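PDB 4YAH: D-methionine-binding lipoprotein MetQ from Escherichia coli, which binds methionine as the substrate-binding lipoprotein of an ATP-driven permease that imports D-methionine. Local coordinates for residues D125-G130 and K175-V180; V133-D138 and I179-A184. All blocks are in the same frame, centred on the assembly; numbering follows the deposited sequence.

Contact 1. Residues D125-G130 and K175-V180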
loop_
_atom_site.group_PDB
_atom_site.type_symbol
_atom_site.label_atom_id
_atom_site.label_comp_id
_atom_site.label_asym_id
_atom_site.label_seq_id
_atom_site.Cartn_x
_atom_site.Cartn_y
_atom_site.Cartn_z
ATOM N N ASP A 125 12.993 22.695 -3.021
ATOM C CA ASP A 125 13.941 23.789 -3.300
ATOM C C ASP A 125 15.378 23.297 -3.282
ATOM O O ASP A 125 16.256 23.895 -3.909
ATOM C CB ASP A 125 13.819 24.910 -2.270
ATOM C CG ASP A 125 12.553 25.726 -2.423
ATOM O OD1 ASP A 125 11.861 25.586 -3.453
ATOM O OD2 ASP A 125 12.261 26.519 -1.501
ATOM N N GLU A 126 15.622 22.232 -2.514
ATOM C CA GLU A 126 16.970 21.698 -2.328
ATOM C C GLU A 126 17.318 20.546 -3.261
ATOM O O GLU A 126 18.424 20.010 -3.198
ATOM C CB GLU A 126 17.161 21.185 -0.905
ATOM C CG GLU A 126 16.887 22.139 0.230
ATOM C CD GLU A 126 16.840 21.378 1.563
ATOM O OE1 GLU A 126 17.875 20.804 1.971
ATOM O OE2 GLU A 126 15.767 21.315 2.193
ATOM N N LEU A 127 16.378 20.127 -4.095
ATOM C CA LEU A 127 16.610 18.968 -4.945
ATOM C C LEU A 127 17.561 19.316 -6.094
ATOM O O LEU A 127 17.208 20.055 -7.013
ATOM C CB LEU A 127 15.280 18.428 -5.480
ATOM C CG LEU A 127 15.318 17.099 -6.225
ATOM C CD1 LEU A 127 15.796 15.968 -5.306
ATOM C CD2 LEU A 127 13.949 16.782 -6.769
ATOM N N GLN A 128 18.763 18.757 -6.043
ATOM C CA GLN A 128 19.766 19.015 -7.064
ATOM C C GLN A 128 19.476 18.318 -8.371
ATOM O O GLN A 128 18.887 17.220 -8.416
ATOM C CB GLN A 128 21.145 18.576 -6.582
ATOM C CG GLN A 128 21.557 19.175 -5.283
ATOM C CD GLN A 128 22.972 18.809 -4.961
ATOM O OE1 GLN A 128 23.892 19.182 -5.686
ATOM N NE2 GLN A 128 23.158 18.056 -3.897
ATOM N N ASP A 129 19.913 18.959 -9.447
ATOM C CA ASP A 129 19.899 18.342 -10.757
ATOM C C ASP A 129 20.625 17.008 -10.695
ATOM O O ASP A 129 21.646 16.872 -10.008
ATOM C CB ASP A 129 20.582 19.232 -11.798
ATOM C CG ASP A 129 19.710 20.351 -12.300
ATOM O OD1 ASP A 129 18.580 20.567 -11.785
ATOM O OD2 ASP A 129 20.195 21.046 -13.229
ATOM N N GLY A 130 20.099 16.027 -11.423
ATOM C CA GLY A 130 20.736 14.724 -11.511
ATOM C C GLY A 130 20.454 13.819 -10.330
ATOM O O GLY A 130 21.005 12.721 -10.249
ATOM N N LYS A 175 15.062 19.000 -14.127
ATOM C CA LYS A 175 16.172 18.766 -13.212
ATOM C C LYS A 175 16.954 17.506 -13.583
ATOM O O LYS A 175 17.912 17.155 -12.892
ATOM C CB LYS A 175 15.688 18.651 -11.769
ATOM C CG LYS A 175 14.981 19.865 -11.234
ATOM C CD LYS A 175 14.564 19.672 -9.776
ATOM C CE LYS A 175 13.751 20.839 -9.252
ATOM N NZ LYS A 175 14.595 22.049 -8.989
ATOM N N ASN A 176 16.566 16.845 -14.674
ATOM C CA ASN A 176 17.252 15.631 -15.125
ATOM C C ASN A 176 17.366 14.623 -13.996
ATOM O O ASN A 176 18.428 14.046 -13.759
ATOM C CB ASN A 176 18.643 15.952 -15.665
ATOM C CG ASN A 176 18.599 16.910 -16.835
ATOM O OD1 ASN A 176 17.876 16.685 -17.804
ATOM N ND2 ASN A 176 19.364 17.989 -16.748
ATOM N N LEU A 177 16.259 14.427 -13.296
ATOM C CA LEU A 177 16.190 13.448 -12.236
ATOM C C LEU A 177 16.317 12.049 -12.799
ATOM O O LEU A 177 15.900 11.785 -13.920
ATOM C CB LEU A 177 14.872 13.584 -11.482
ATOM C CG LEU A 177 14.568 14.975 -10.940
ATOM C CD1 LEU A 177 13.158 14.998 -10.385
ATOM C CD2 LEU A 177 15.584 15.343 -9.872
ATOM N N LYS A 178 16.888 11.157 -12.000
ATOM C CA LYS A 178 17.063 9.777 -12.394
ATOM C C LYS A 178 16.112 8.954 -11.541
ATOM O O LYS A 178 16.265 8.885 -10.325
ATOM C CB LYS A 178 18.503 9.309 -12.187
ATOM C CG LYS A 178 19.556 10.241 -12.767
ATOM C CD LYS A 178 19.421 10.369 -14.272
ATOM C CE LYS A 178 20.548 11.208 -14.868
ATOM N NZ LYS A 178 21.866 10.518 -14.756
ATOM N N ILE A 179 15.127 8.347 -12.181
ATOM C CA ILE A 179 14.143 7.550 -11.476
ATOM C C ILE A 179 14.728 6.165 -11.254
ATOM O O ILE A 179 15.120 5.494 -12.205
ATOM C CB ILE A 179 12.814 7.457 -12.257
ATOM C CG1 ILE A 179 12.300 8.855 -12.594
ATOM C CG2 ILE A 179 11.787 6.680 -11.457
ATOM C CD1 ILE A 179 11.977 9.681 -11.396
ATOM N N VAL A 180 14.809 5.763 -9.988
ATOM C CA VAL A 180 15.383 4.481 -9.599
ATOM C C VAL A 180 14.263 3.584 -9.093
ATOM O O VAL A 180 13.688 3.853 -8.055
ATOM C CB VAL A 180 16.449 4.665 -8.519
ATOM C CG1 VAL A 180 16.936 3.325 -8.014
ATOM C CG2 VAL A 180 17.606 5.454 -9.088
HETATM O O HOH W 1 17.644 21.436 -9.329
HETATM O O HOH W 2 21.298 18.546 -15.310
#
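The backbone of Lys-175 lies over one face of the Asp-129 carboxylate, with Lys-175 CA 3.3 Å from Asp-129 OD1 and Lys-175 CB just beyond. A water reaches OD1 from the other side of that plane; it donates to Asp-129 OD1 and to Leu-127 O, and accepts from Lys-175 NZ at 3.1 Å. Another water makes a weak bond to the second oxygen, Asp-129 OD2. The Asp-129 and Lys-175 side chains cross at about a right angle. Asp-129 OD1 and Lys-175 NZ stay 5.1 Å apart, so the opposite charges meet through the first water and not as a direct ion pair. The lysine chain runs extended to CE and then bends (chi4 -74°), which turns its ammonium group to that water. Alongside, Gly-130 N donates to Lys-175 O at 2.9 Å, almost in line with the C=O bond (173° at the oxygen). The same oxygen receives a CA-H...O contact from Asp-129 CA, and Gly-130 CA makes another to Asn-176 O at 3.3 Å. Gly-130 has a positive phi, a backbone shape that favours glycine. On the buried side, Leu-127 and Leu-177 meet tip to tip, Leu-127 CD2 lying 3.8 Å from Leu-177 CD2. Leu-127 CG stands anti to its backbone N (chi1 -171°), aiming the branch at its partner, and Ile-121 and Leu-154 also touch Leu-127. The polar half combines one direct backbone bond with a water bridge near the surface; the leucine half is buried and apolar. Two loops are joined here just before they enter adjacent parallel strands, 132-136 and 178-182, at the far end of one alpha/beta lobe of a type 2 periplasmic-binding-protein fold.

Contact 2. Residues V133-D138 and I179-A184; sequences VAVPND and IVELEA
Ile-179 lies against two valines: its CG2 butts against Val-135 CG2 at 3.7 Å, while its CD1 reaches back to Val-133 CB. On the opposite face, small Ala-134 makes a shallow hollow into which Leu-182 fits, Leu-182 CD1 resting 3.9 Å from Ala-134 CB. Between these layers the strands pair in parallel: Val-180 N bonds Val-133 O, Val-135 N bonds Val-180 O, and Leu-182 N bonds Val-135 O at 2.9 Å. This is the strand pair of a beta-alpha-beta crossover with a long excursion; helix 139-151 covers the Val-135 and Glu-181 side, and helix 187-190 the Ala-134 and Leu-182 side. Just past strand 132-136, Asn-137 CB presses on Glu-181 CB at 3.7 Å. Asn-137 CG occupies the crowded position between N and C (chi1 69°), folding the amide over Leu-182 O. ND2 donates in its own plane to Glu-183 OE2 at 3.0 Å, arriving from above the carboxylate, the two planes being 86° apart. An alanine in place of this asparagine would probably leave Glu-183 OE2 without this donor and open a gap over Leu-182 O. One water links Asn-137 OD1 and Asp-138 OD1 to Ala-184 N; Asp-138 OD2 bonds Asn-141, which lines the methionine pocket.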
loop_
_atom_site.group_PDB
_atom_site.type_symbol
_atom_site.label_atom_id
_atom_site.label_comp_id
_atom_site.label_asym_id
_atom_site.label_seq_id
_atom_site.Cartn_x
_atom_site.Cartn_y
_atom_site.Cartn_z
ATOM N N VAL A 133 15.854 9.541 -7.600
ATOM C CA VAL A 133 14.584 9.528 -6.901
ATOM C C VAL A 133 14.077 8.098 -6.939
ATOM O O VAL A 133 13.870 7.558 -8.017
ATOM C CB VAL A 133 13.562 10.478 -7.551
ATOM C CG1 VAL A 133 12.219 10.380 -6.846
ATOM C CG2 VAL A 133 14.105 11.912 -7.521
ATOM N N ALA A 134 13.895 7.492 -5.769
ATOM C CA ALA A 134 13.492 6.090 -5.693
ATOM C C ALA A 134 11.974 5.978 -5.672
ATOM O O ALA A 134 11.296 6.763 -4.991
ATOM C CB ALA A 134 14.102 5.420 -4.472
ATOM N N VAL A 135 11.460 5.001 -6.414
ATOM C CA VAL A 135 10.043 4.708 -6.452
ATOM C C VAL A 135 9.825 3.193 -6.490
ATOM O O VAL A 135 10.709 2.437 -6.898
ATOM C CB VAL A 135 9.365 5.337 -7.675
ATOM C CG1 VAL A 135 9.525 6.857 -7.665
ATOM C CG2 VAL A 135 9.951 4.752 -8.955
ATOM N N PRO A 136 8.634 2.739 -6.083
ATOM C CA PRO A 136 8.318 1.310 -6.229
ATOM C C PRO A 136 8.387 0.837 -7.673
ATOM O O PRO A 136 8.065 1.616 -8.572
ATOM C CB PRO A 136 6.883 1.200 -5.709
ATOM C CG PRO A 136 6.521 2.508 -5.117
ATOM C CD PRO A 136 7.509 3.528 -5.565
ATOM N N ASN A 137 8.737 -0.430 -7.903
ATOM C CA ASN A 137 8.924 -0.909 -9.276
ATOM C C ASN A 137 7.791 -1.766 -9.849
ATOM O O ASN A 137 7.885 -2.221 -10.983
ATOM C CB ASN A 137 10.235 -1.683 -9.371
ATOM C CG ASN A 137 10.205 -3.008 -8.625
ATOM O OD1 ASN A 137 9.232 -3.364 -7.953
ATOM N ND2 ASN A 137 11.297 -3.743 -8.737
ATOM N N ASP A 138 6.722 -1.964 -9.091
ATOM C CA ASP A 138 5.574 -2.706 -9.612
ATOM C C ASP A 138 4.703 -1.726 -10.405
ATOM O O ASP A 138 4.649 -0.538 -10.080
ATOM C CB ASP A 138 4.795 -3.366 -8.475
ATOM C CG ASP A 138 4.248 -2.357 -7.499
ATOM O OD1 ASP A 138 5.044 -1.873 -6.645
ATOM O OD2 ASP A 138 3.039 -2.024 -7.620
ATOM N N ILE A 179 15.127 8.347 -12.181
ATOM C CA ILE A 179 14.143 7.550 -11.476
ATOM C C ILE A 179 14.728 6.165 -11.254
ATOM O O ILE A 179 15.120 5.494 -12.205
ATOM C CB ILE A 179 12.814 7.457 -12.257
ATOM C CG1 ILE A 179 12.300 8.855 -12.594
ATOM C CG2 ILE A 179 11.787 6.680 -11.457
ATOM C CD1 ILE A 179 11.977 9.681 -11.396
ATOM N N VAL A 180 14.809 5.763 -9.988
ATOM C CA VAL A 180 15.383 4.481 -9.599
ATOM C C VAL A 180 14.263 3.584 -9.093
ATOM O O VAL A 180 13.688 3.853 -8.055
ATOM C CB VAL A 180 16.449 4.665 -8.519
ATOM C CG1 VAL A 180 16.936 3.325 -8.014
ATOM C CG2 VAL A 180 17.606 5.454 -9.088
ATOM N N GLU A 181 13.962 2.524 -9.840
ATOM C CA GLU A 181 12.856 1.638 -9.498
ATOM C C GLU A 181 13.337 0.523 -8.591
ATOM O O GLU A 181 14.255 -0.204 -8.947
ATOM C CB GLU A 181 12.228 1.055 -10.762
ATOM C CG GLU A 181 11.764 2.112 -11.730
ATOM C CD GLU A 181 11.174 1.543 -13.009
ATOM O OE1 GLU A 181 10.668 0.401 -12.981
ATOM O OE2 GLU A 181 11.223 2.245 -14.042
ATOM N N LEU A 182 12.714 0.398 -7.419
ATOM C CA LEU A 182 13.110 -0.604 -6.422
ATOM C C LEU A 182 11.910 -1.406 -5.977
ATOM O O LEU A 182 10.774 -0.948 -6.053
ATOM C CB LEU A 182 13.748 0.057 -5.191
ATOM C CG LEU A 182 14.953 0.951 -5.477
ATOM C CD1 LEU A 182 15.361 1.716 -4.221
ATOM C CD2 LEU A 182 16.097 0.114 -6.029
ATOM N N GLU A 183 12.163 -2.609 -5.484
ATOM C CA GLU A 183 11.108 -3.379 -4.836
ATOM C C GLU A 183 10.553 -2.588 -3.645
ATOM O O GLU A 183 11.325 -2.064 -2.842
ATOM C CB GLU A 183 11.653 -4.732 -4.373
ATOM C CG GLU A 183 12.189 -5.612 -5.507
ATOM C CD GLU A 183 11.093 -6.333 -6.273
ATOM O OE1 GLU A 183 10.077 -6.705 -5.648
ATOM O OE2 GLU A 183 11.248 -6.530 -7.503
ATOM N N ALA A 184 9.228 -2.519 -3.526
ATOM C CA ALA A 184 8.590 -1.667 -2.527
ATOM C C ALA A 184 9.201 -1.798 -1.117
ATOM O O ALA A 184 9.398 -0.790 -0.444
ATOM C CB ALA A 184 7.091 -1.939 -2.477
HETATM O O HOH W 3 7.443 -2.982 -5.894
HETATM O O HOH W 4 13.593 -2.671 -10.025
#

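Contact 1 joins the loops leading into the two parallel strands that pair in contact 2, their centres about 15 Å apart. Segment 125-130 precedes 133-138, and after an excursion that includes helix 139-151 the chain returns through 175-180 into 179-184. Ile-179 and Val-180 belong to both, and a probable hydrogen bond from Val-133 N to Lys-178 O (2.8 Å) joins them. Strand 178-182 is outermost in the five-stranded sheet. The centre of contact 1 is about 25 Å from the centre of the chain, that of contact 2 about 14 Å, where the Pro-136 side chain comes within about 8 Å of the bound methionine. The pair therefore runs from the lobe's outer end toward the ligand cleft.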